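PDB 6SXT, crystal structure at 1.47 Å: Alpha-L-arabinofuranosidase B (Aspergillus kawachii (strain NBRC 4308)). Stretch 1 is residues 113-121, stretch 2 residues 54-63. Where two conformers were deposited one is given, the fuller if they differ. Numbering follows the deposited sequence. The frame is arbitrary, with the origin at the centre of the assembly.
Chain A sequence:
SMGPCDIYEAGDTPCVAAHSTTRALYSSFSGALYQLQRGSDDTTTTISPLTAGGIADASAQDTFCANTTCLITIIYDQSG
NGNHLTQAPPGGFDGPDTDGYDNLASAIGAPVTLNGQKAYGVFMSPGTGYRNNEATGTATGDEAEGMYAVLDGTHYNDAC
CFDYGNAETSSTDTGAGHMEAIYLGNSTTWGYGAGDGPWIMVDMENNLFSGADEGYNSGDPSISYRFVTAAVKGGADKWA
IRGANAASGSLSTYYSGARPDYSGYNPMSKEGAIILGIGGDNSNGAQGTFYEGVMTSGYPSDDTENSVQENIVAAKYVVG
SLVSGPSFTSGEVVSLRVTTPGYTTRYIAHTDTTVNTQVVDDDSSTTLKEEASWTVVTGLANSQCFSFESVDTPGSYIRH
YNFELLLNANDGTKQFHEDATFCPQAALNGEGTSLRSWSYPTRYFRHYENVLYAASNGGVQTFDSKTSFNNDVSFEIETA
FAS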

# COMPACT_ATOMS: atom_id res chain seq x y z
N THR A 113 -0.37 14.77 -2.97
CA THR A 113 0.23 16.06 -2.70
C THR A 113 -0.06 16.42 -1.27
O THR A 113 -1.15 16.06 -0.74
CB THR A 113 -0.16 17.18 -3.67
OG1 THR A 113 -1.59 17.32 -3.66
CG2 THR A 113 0.36 16.94 -5.07
N LEU A 114 0.88 17.09 -0.64
CA LEU A 114 0.71 17.72 0.70
C LEU A 114 0.81 19.23 0.48
O LEU A 114 1.90 19.69 0.03
CB LEU A 114 1.77 17.22 1.68
CG LEU A 114 1.44 15.93 2.43
CD1 LEU A 114 1.39 14.74 1.49
CD2 LEU A 114 2.51 15.68 3.49
N ASN A 115 -0.31 19.91 0.63
CA ASN A 115 -0.44 21.36 0.32
C ASN A 115 0.19 21.67 -1.05
O ASN A 115 0.96 22.68 -1.18
CB ASN A 115 0.23 22.18 1.39
CG ASN A 115 -0.28 23.62 1.47
OD1 ASN A 115 -1.25 24.02 0.80
ND2 ASN A 115 0.42 24.39 2.27
N GLY A 116 -0.10 20.85 -2.03
CA GLY A 116 0.29 21.02 -3.43
C GLY A 116 1.64 20.48 -3.83
O GLY A 116 1.94 20.55 -5.05
N GLN A 117 2.44 19.95 -2.91
CA GLN A 117 3.77 19.41 -3.19
C GLN A 117 3.65 17.88 -3.25
O GLN A 117 3.09 17.27 -2.32
CB GLN A 117 4.72 19.91 -2.09
CG GLN A 117 6.15 19.54 -2.34
CD GLN A 117 7.14 20.24 -1.40
OE1 GLN A 117 8.18 19.63 -1.17
NE2 GLN A 117 6.82 21.45 -0.93
N LYS A 118 4.18 17.28 -4.30
CA LYS A 118 4.10 15.82 -4.48
C LYS A 118 4.88 15.09 -3.40
O LYS A 118 5.94 15.53 -2.92
CB LYS A 118 4.59 15.40 -5.88
CG LYS A 118 4.05 14.04 -6.30
CD LYS A 118 4.39 13.69 -7.73
CE LYS A 118 3.85 12.34 -8.07
NZ LYS A 118 4.11 12.06 -9.48
N ALA A 119 4.33 13.96 -2.97
CA ALA A 119 5.02 13.01 -2.10
C ALA A 119 4.44 11.64 -2.36
O ALA A 119 3.43 11.50 -3.08
CB ALA A 119 4.86 13.38 -0.64
N TYR A 120 5.09 10.64 -1.77
CA TYR A 120 4.75 9.22 -2.03
C TYR A 120 4.50 8.49 -0.72
O TYR A 120 5.36 8.56 0.18
CB TYR A 120 5.92 8.58 -2.77
CG TYR A 120 6.08 9.09 -4.17
CD1 TYR A 120 5.17 8.73 -5.17
CD2 TYR A 120 7.10 9.99 -4.51
CE1 TYR A 120 5.33 9.17 -6.48
CE2 TYR A 120 7.28 10.41 -5.82
CZ TYR A 120 6.38 10.01 -6.81
OH TYR A 120 6.52 10.49 -8.08
N GLY A 121 3.35 7.81 -0.64
CA GLY A 121 3.04 6.90 0.46
C GLY A 121 3.49 5.49 0.18
O GLY A 121 4.11 5.21 -0.83
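Stretch 2 54-63: GIADASAQDT

Stretch 2 approaches the hairpin of stretch 1 first as an extended segment and then as a helix. Gly54 to Asp57 form a loop, and a helix begins at Ala58 and runs on past Thr63. Asp57 caps its N-terminus: chi1 is t, and Asp57 OD1 accepts from Ala60 N at 3.1 Å. The helix crosses the strand that starts at Gln117 at 64°, with the axes approaching to 8.3 Å. The backbones come nearest at two small residues, Ala119 CA and Ala58 CA being 5.2 Å apart.

The loop supplies the largest bump. Ile55, with chi1 and chi2 both m, points toward the strands and settles among Leu114, Gln117 and Ala119. Ile55 CD1 lies 3.7 Å from Leu114 CD2, Ile55 CB 3.7 Å from Gln117 OE1, and Ile55 CG2 4.3 Å from Ala119 CB. Next along, the backbones do not bond directly: Ala56 O and Lys118 O stand 4.0 Å apart, and water 1 bridges them, 2.6 Å from Ala56 O and 2.6 Å from Lys118 O.

At the start of the helix, the methyl of Ala58 presses into the strand, Ala58 CB lying 3.2 Å from Lys118 O and 4.1 Å from Ala119 CA. Ala58 CB also lies 3.9 Å from Tyr120 CE2. One turn further on, the helix meets the Tyr120 ring again, the bump of stretch 1, lodged against Ala58, Gln61 and Asp62. Gln61 lies over one face, with Gln61 NE2 3.3 Å from Tyr120 CD2, while Asp62 stands at the edge. Although its CA-to-CB bond points sideways, the Asp62 carboxylate comes in close enough for Tyr120 OH to donate to Asp62 OD1 at 2.6 Å. Water 2 extends this polar margin, linking Asp62 OD2 (2.6 Å) to Lys118 NZ (2.8 Å).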

# COMPACT_ATOMS: atom_id res chain seq x y z
N GLY A 54 9.74 19.60 7.02
CA GLY A 54 8.99 19.75 5.78
C GLY A 54 8.57 18.45 5.11
O GLY A 54 8.43 17.39 5.74
N ILE A 55 8.41 18.56 3.81
CA ILE A 55 7.83 17.51 2.93
C ILE A 55 8.96 16.76 2.23
O ILE A 55 9.95 17.37 1.82
CB ILE A 55 6.86 18.15 1.92
CG1 ILE A 55 5.84 19.06 2.61
CG2 ILE A 55 6.16 17.10 1.09
CD1 ILE A 55 5.02 18.36 3.66
N ALA A 56 8.79 15.45 2.05
CA ALA A 56 9.76 14.62 1.33
C ALA A 56 10.14 15.22 -0.02
O ALA A 56 9.27 15.75 -0.73
CB ALA A 56 9.15 13.23 1.12
N ASP A 57 11.41 15.01 -0.39
CA ASP A 57 11.96 15.42 -1.70
C ASP A 57 11.54 14.41 -2.77
O ASP A 57 12.33 13.53 -3.19
CB ASP A 57 13.47 15.53 -1.61
CG ASP A 57 14.12 16.18 -2.81
OD1 ASP A 57 13.42 16.43 -3.77
OD2 ASP A 57 15.36 16.40 -2.66
N ALA A 58 10.29 14.47 -3.19
CA ALA A 58 9.74 13.55 -4.21
C ALA A 58 10.50 13.70 -5.54
O ALA A 58 10.65 12.72 -6.27
CB ALA A 58 8.29 13.85 -4.39
N SER A 59 11.01 14.89 -5.83
CA SER A 59 11.75 15.09 -7.08
C SER A 59 13.02 14.24 -7.05
O SER A 59 13.37 13.63 -8.10
CB SER A 59 11.99 16.58 -7.26
OG SER A 59 12.72 16.77 -8.43
N ALA A 60 13.68 14.15 -5.90
CA ALA A 60 14.88 13.31 -5.77
C ALA A 60 14.52 11.84 -5.97
O ALA A 60 15.29 11.09 -6.55
CB ALA A 60 15.56 13.52 -4.44
N GLN A 61 13.35 11.40 -5.53
CA GLN A 61 12.92 10.02 -5.81
C GLN A 61 12.73 9.82 -7.32
O GLN A 61 13.24 8.86 -7.87
CB GLN A 61 11.64 9.66 -5.08
CG GLN A 61 11.11 8.30 -5.49
CD GLN A 61 9.88 7.84 -4.76
OE1 GLN A 61 9.85 7.84 -3.54
NE2 GLN A 61 8.87 7.41 -5.52
N ASP A 62 11.99 10.73 -7.94
CA ASP A 62 11.73 10.62 -9.38
C ASP A 62 13.07 10.52 -10.14
O ASP A 62 13.17 9.74 -11.12
CB ASP A 62 10.93 11.82 -9.85
CG ASP A 62 9.51 11.86 -9.35
OD1 ASP A 62 9.03 10.86 -8.80
OD2 ASP A 62 8.85 12.91 -9.58
N THR A 63 14.07 11.32 -9.75
CA THR A 63 15.38 11.30 -10.42
C THR A 63 16.05 9.95 -10.23
O THR A 63 16.55 9.32 -11.21
CB THR A 63 16.23 12.45 -9.85
OG1 THR A 63 15.55 13.64 -10.24
CG2 THR A 63 17.65 12.45 -10.35
O HOH W 1 7.98 17.11 -2.57
O HOH W 2 6.44 13.24 -10.55